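Local coordinates for protein CobC (Shigella flexneri 2a, PDB 6NRU) that probably hydrolyses the phosphate from alpha-ribazole 5'-phosphate and from adenosylcobalamin 5'-phosphate, a step in assembling the nucleotide loop of vitamin B12, at residues Arg162-Pro167 and Ser182-Asn187; Asp97-Gln100 and Tyr106-Trp109. All blocks are in the same frame, centred on the assembly; numbering follows the deposited sequence.

Contact 1 of 2, residues Arg162-Pro167 and Ser182-Asn187. With EDO (1,2-ethanediol), chain Q.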
loop_
_atom_site.group_PDB
_atom_site.type_symbol
_atom_site.label_atom_id
_atom_site.label_comp_id
_atom_site.label_asym_id
_atom_site.label_seq_id
_atom_site.Cartn_x
_atom_site.Cartn_y
_atom_site.Cartn_z
ATOM N N ARG A 162 2.346 0.710 12.639
ATOM C CA ARG A 162 1.946 -0.282 13.632
ATOM C C ARG A 162 3.082 -1.244 13.963
ATOM O O ARG A 162 3.184 -1.708 15.107
ATOM C CB ARG A 162 0.719 -1.052 13.145
ATOM C CG ARG A 162 -0.533 -0.207 13.019
ATOM C CD ARG A 162 -0.871 0.483 14.329
ATOM N NE ARG A 162 -1.333 -0.452 15.351
ATOM C CZ ARG A 162 -0.707 -0.676 16.503
ATOM N NH1 ARG A 162 0.421 -0.037 16.786
ATOM N NH2 ARG A 162 -1.207 -1.546 17.372
ATOM N N LEU A 163 3.942 -1.550 12.987
ATOM C CA LEU A 163 5.028 -2.496 13.227
ATOM C C LEU A 163 6.024 -1.956 14.246
ATOM O O LEU A 163 6.535 -2.713 15.079
ATOM C CB LEU A 163 5.736 -2.831 11.917
ATOM C CG LEU A 163 5.061 -3.874 11.026
ATOM C CD1 LEU A 163 5.806 -4.013 9.706
ATOM C CD2 LEU A 163 4.963 -5.213 11.736
ATOM N N ILE A 164 6.314 -0.657 14.201
ATOM C CA ILE A 164 7.296 -0.084 15.115
ATOM C C ILE A 164 6.598 0.384 16.389
ATOM O O ILE A 164 7.201 1.066 17.226
ATOM C CB ILE A 164 8.093 1.051 14.442
ATOM C CG1 ILE A 164 7.222 2.276 14.186
ATOM C CG2 ILE A 164 8.662 0.585 13.120
ATOM C CD1 ILE A 164 7.966 3.391 13.471
ATOM N N GLY A 165 5.331 0.007 16.554
ATOM C CA GLY A 165 4.649 0.182 17.819
ATOM C C GLY A 165 3.972 1.514 18.031
ATOM O O GLY A 165 3.814 1.940 19.182
HETATM N N MSE A 166 3.564 2.190 16.964
HETATM C CA MSE A 166 2.854 3.455 17.097
HETATM C C MSE A 166 1.360 3.305 16.815
HETATM O O MSE A 166 0.952 2.374 16.125
HETATM C CB MSE A 166 3.445 4.518 16.162
HETATM C CG MSE A 166 4.951 4.616 16.140
HETATM SE SE MSE A 166 5.580 5.721 14.661
HETATM C CE MSE A 166 5.236 7.474 15.399
ATOM N N PRO A 167 0.549 4.221 17.350
ATOM C CA PRO A 167 -0.890 4.178 17.073
ATOM C C PRO A 167 -1.184 4.377 15.596
ATOM O O PRO A 167 -0.351 4.854 14.821
ATOM C CB PRO A 167 -1.454 5.333 17.913
ATOM C CG PRO A 167 -0.291 6.228 18.166
ATOM C CD PRO A 167 0.893 5.316 18.274
ATOM N N SER A 182 10.665 0.583 -0.131
ATOM C CA SER A 182 11.041 0.659 1.272
ATOM C C SER A 182 11.268 -0.747 1.810
ATOM O O SER A 182 10.840 -1.739 1.214
ATOM C CB SER A 182 9.967 1.369 2.101
ATOM O OG SER A 182 9.584 2.586 1.491
ATOM N N ALA A 183 11.943 -0.827 2.956
ATOM C CA ALA A 183 12.204 -2.113 3.583
ATOM C C ALA A 183 12.191 -1.959 5.097
ATOM O O ALA A 183 12.722 -0.984 5.635
ATOM C CB ALA A 183 13.541 -2.704 3.119
ATOM N N ILE A 184 11.561 -2.920 5.758
ATOM C CA ILE A 184 11.482 -2.986 7.195
ATOM C C ILE A 184 11.864 -4.377 7.695
ATOM O O ILE A 184 11.353 -5.355 7.201
ATOM C CB ILE A 184 10.088 -2.591 7.689
ATOM C CG1 ILE A 184 9.908 -3.000 9.138
ATOM C CG2 ILE A 184 9.011 -3.177 6.801
ATOM C CD1 ILE A 184 9.282 -1.929 9.970
ATOM N N ASP A 185 12.743 -4.455 8.693
ATOM C CA ASP A 185 13.194 -5.728 9.235
ATOM C C ASP A 185 12.440 -6.052 10.517
ATOM O O ASP A 185 12.201 -5.170 11.346
ATOM C CB ASP A 185 14.698 -5.698 9.518
ATOM C CG ASP A 185 15.524 -6.144 8.329
ATOM O OD1 ASP A 185 15.404 -7.321 7.925
ATOM O OD2 ASP A 185 16.297 -5.316 7.799
ATOM N N ILE A 186 12.069 -7.319 10.677
ATOM C CA ILE A 186 11.387 -7.792 11.876
ATOM C C ILE A 186 12.137 -8.998 12.416
ATOM O O ILE A 186 12.395 -9.955 11.679
ATOM C CB ILE A 186 9.918 -8.160 11.605
ATOM C CG1 ILE A 186 9.231 -7.076 10.780
ATOM C CG2 ILE A 186 9.184 -8.368 12.913
ATOM C CD1 ILE A 186 7.839 -7.459 10.338
ATOM N N ASN A 187 12.482 -8.954 13.699
ATOM C CA ASN A 187 13.123 -10.076 14.371
ATOM C C ASN A 187 12.565 -10.152 15.780
ATOM O O ASN A 187 12.676 -9.189 16.543
ATOM C CB ASN A 187 14.644 -9.919 14.390
ATOM C CG ASN A 187 15.231 -9.792 12.999
ATOM O OD1 ASN A 187 15.702 -8.727 12.608
ATOM N ND2 ASN A 187 15.206 -10.882 12.243
HETATM C C1 EDO Q . 1.403 -2.187 20.236
HETATM O O1 EDO Q . 1.661 -2.066 18.832
HETATM C C2 EDO Q . -0.101 -2.187 20.494
HETATM O O2 EDO Q . -0.626 -0.867 20.296
#
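Leu163, in the last turn of its helix, lays its two methyl branches on the ends of Ile184 and Ile186, two residues apart on one face of their strand. The branches divide the work. CD1 of Leu163 reaches both isoleucines, lying 4.1 Å from Ile184 CD1, while Leu163 CD2 meets only the second, at 3.9 Å from Ile186 CD1. Leu163 and Ile186 cross at about a right angle, so methyl rests on methyl with little lengthwise overlap. A forked leucine suits a position that must serve two neighbours at once, and beta-branched isoleucines are at home in an extended strand.

Ile184 puts CG1 opposite its backbone N (chi1 166°), which carries CD1 out to the helix end. The same CD1 also takes up Ile164, whose CG2 lies 4.1 Å away. No hydrogen bond joins the two segments; their meeting is wholly apolar.

Polar groups instead finish the helix. Gly165 is the C' residue of a Schellman motif: its positive phi of 87° is easy for glycine, which has no CB to press on the preceding carbonyl. Its N bonds to Arg162 O at 3.1 Å, and Met166 N bonds back to Ala161 O. Arg162 NH1 reaches over the turn to O of selenomethionine Met166, 2.6 Å away, from above the carbonyl plane. The same NH1 also bonds to O1 of the 1,2-ethanediol at 3.1 Å, a molecule probably brought in by crystallisation.

Leu163 further touches Ile135 of helix 124-136 and Ala191 of strand 190-198, and Ile184 packs on Leu6 and Leu8 of strand 5-10. The contact thus seats the C-terminal end of helix 153-163 on strand 181-187, which runs antiparallel between strands 5-10 and 190-198 in the mixed sheet of this histidine phosphatase fold.

Contact 2 of 2, residues Asp97-Gln100 and Tyr106-Trp109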
loop_
_atom_site.group_PDB
_atom_site.type_symbol
_atom_site.label_atom_id
_atom_site.label_comp_id
_atom_site.label_asym_id
_atom_site.label_seq_id
_atom_site.Cartn_x
_atom_site.Cartn_y
_atom_site.Cartn_z
ATOM N N ASP A 97 -16.030 18.333 -5.414
ATOM C CA ASP A 97 -17.400 17.929 -5.710
ATOM C C ASP A 97 -18.069 17.264 -4.513
ATOM O O ASP A 97 -19.288 17.379 -4.346
ATOM C CB ASP A 97 -17.419 16.991 -6.918
ATOM C CG ASP A 97 -17.033 17.691 -8.206
ATOM O OD1 ASP A 97 -17.531 18.813 -8.447
ATOM O OD2 ASP A 97 -16.236 17.119 -8.978
ATOM N N LEU A 98 -17.294 16.577 -3.670
ATOM C CA LEU A 98 -17.884 15.833 -2.562
ATOM C C LEU A 98 -18.385 16.755 -1.455
ATOM O O LEU A 98 -19.330 16.398 -0.738
ATOM C CB LEU A 98 -16.872 14.833 -2.004
ATOM C CG LEU A 98 -16.627 13.583 -2.853
ATOM C CD1 LEU A 98 -15.350 12.874 -2.425
ATOM C CD2 LEU A 98 -17.818 12.649 -2.762
HETATM N N MSE A 99 -17.776 17.931 -1.301
HETATM C CA MSE A 99 -18.168 18.881 -0.259
HETATM C C MSE A 99 -19.493 19.549 -0.605
HETATM O O MSE A 99 -20.151 20.136 0.252
HETATM C CB MSE A 99 -17.081 19.948 -0.070
HETATM C CG MSE A 99 -15.806 19.424 0.568
HETATM SE SE MSE A 99 -15.243 20.520 2.077
HETATM C CE MSE A 99 -16.738 20.223 3.272
ATOM N N GLN A 100 -19.874 19.472 -1.878
ATOM C CA GLN A 100 -21.143 20.018 -2.347
ATOM C C GLN A 100 -22.215 18.953 -2.541
ATOM O O GLN A 100 -23.371 19.172 -2.167
ATOM C CB GLN A 100 -20.937 20.787 -3.658
ATOM C CG GLN A 100 -20.375 22.192 -3.474
ATOM C CD GLN A 100 -21.464 23.243 -3.319
ATOM O OE1 GLN A 100 -22.065 23.684 -4.302
ATOM N NE2 GLN A 100 -21.724 23.648 -2.081
ATOM N N TYR A 106 -19.453 14.083 4.126
ATOM C CA TYR A 106 -18.068 14.326 3.739
ATOM C C TYR A 106 -17.366 15.278 4.705
ATOM O O TYR A 106 -16.176 15.107 4.986
ATOM C CB TYR A 106 -18.014 14.864 2.310
ATOM C CG TYR A 106 -16.629 14.907 1.731
ATOM C CD1 TYR A 106 -15.950 13.741 1.414
ATOM C CD2 TYR A 106 -15.993 16.117 1.510
ATOM C CE1 TYR A 106 -14.675 13.783 0.888
ATOM C CE2 TYR A 106 -14.724 16.169 0.984
ATOM C CZ TYR A 106 -14.068 15.001 0.675
ATOM O OH TYR A 106 -12.798 15.054 0.151
ATOM N N SER A 107 -18.083 16.286 5.219
ATOM C CA SER A 107 -17.510 17.171 6.229
ATOM C C SER A 107 -17.169 16.400 7.493
ATOM O O SER A 107 -16.136 16.650 8.126
ATOM C CB SER A 107 -18.489 18.297 6.566
ATOM O OG SER A 107 -19.040 18.870 5.398
ATOM N N ALA A 108 -18.047 15.473 7.887
ATOM C CA ALA A 108 -17.781 14.638 9.049
ATOM C C ALA A 108 -16.533 13.797 8.847
ATOM O O ALA A 108 -15.815 13.506 9.809
ATOM C CB ALA A 108 -18.988 13.748 9.337
ATOM N N TRP A 109 -16.253 13.410 7.603
ATOM C CA TRP A 109 -15.032 12.673 7.305
ATOM C C TRP A 109 -13.812 13.586 7.320
ATOM O O TRP A 109 -12.780 13.233 7.902
ATOM C CB TRP A 109 -15.165 11.974 5.952
ATOM C CG TRP A 109 -13.862 11.753 5.241
ATOM C CD1 TRP A 109 -13.288 12.565 4.304
ATOM C CD2 TRP A 109 -12.975 10.639 5.404
ATOM N NE1 TRP A 109 -12.098 12.027 3.877
ATOM C CE2 TRP A 109 -11.882 10.846 4.537
ATOM C CE3 TRP A 109 -12.997 9.489 6.200
ATOM C CZ2 TRP A 109 -10.822 9.945 4.444
ATOM C CZ3 TRP A 109 -11.944 8.598 6.107
ATOM C CH2 TRP A 109 -10.871 8.831 5.235
#
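The Tyr106 ring carries Leu98 on one face and Met99 at its edge. CB of Leu98 stands 3.5 Å from the centroid of the Tyr106 ring and only 5° off its normal, a CH-pi contact almost exactly over the centre. Farther out, Leu98 CD1 comes 3.5 Å from Tyr106 CE1. CG of Met99, a selenomethionine, approaches near the ring plane on the other side of the ring's long axis, 3.4 Å from Tyr106 CD2. The indole of Trp109, one turn on, has the carbonyl O of Tyr106 at its edge, in plane.

Tyr106 holds CG opposite its backbone N (chi1 -169°), which swings the ring across to helix 95-101. Helices 95-101 and 103-111 follow each other in the chain with a single residue between them, and the chain turns sharply there. The large flat tyrosine lies between them, its CB also 3.7 Å from Leu98 O. Its hydroxyl is hydrogen-bonded to both Tyr22 OH and His95 ND1, which satisfies this polar atom of a buried residue, while the ring of Trp90 meets that of Tyr106 edge-to-face.

Met99 is itself exposed, and bends at chi2 and chi3 to bring its terminal CE 3.4 Å from Ser107 OG. That hydroxyl donates to Ala103 O one turn back in its own helix, which satisfies it, and its approach to the selenomethionine methyl is a van der Waals touch.

Contact 1 belongs to the central alpha/beta body, joining a helix end to a strand of the mixed sheet about 14 Å from the chain centre; contact 2, about 24 Å from it, joins two short helices nearly adjacent in sequence. They share no helix or strand and do not touch: their centres are about 33 Å apart. Both are partly buried, contact 2 pairing buried Leu98 and Tyr106 with exposed Met99. Both lack hydrogen bonds across their segments and lie away from the annotated catalytic residues. Branched aliphatic methyls suit the sheet face in contact 1, whereas the junction of contact 2's helices holds an aromatic ring whose hydroxyl finds polar partners outside its segments.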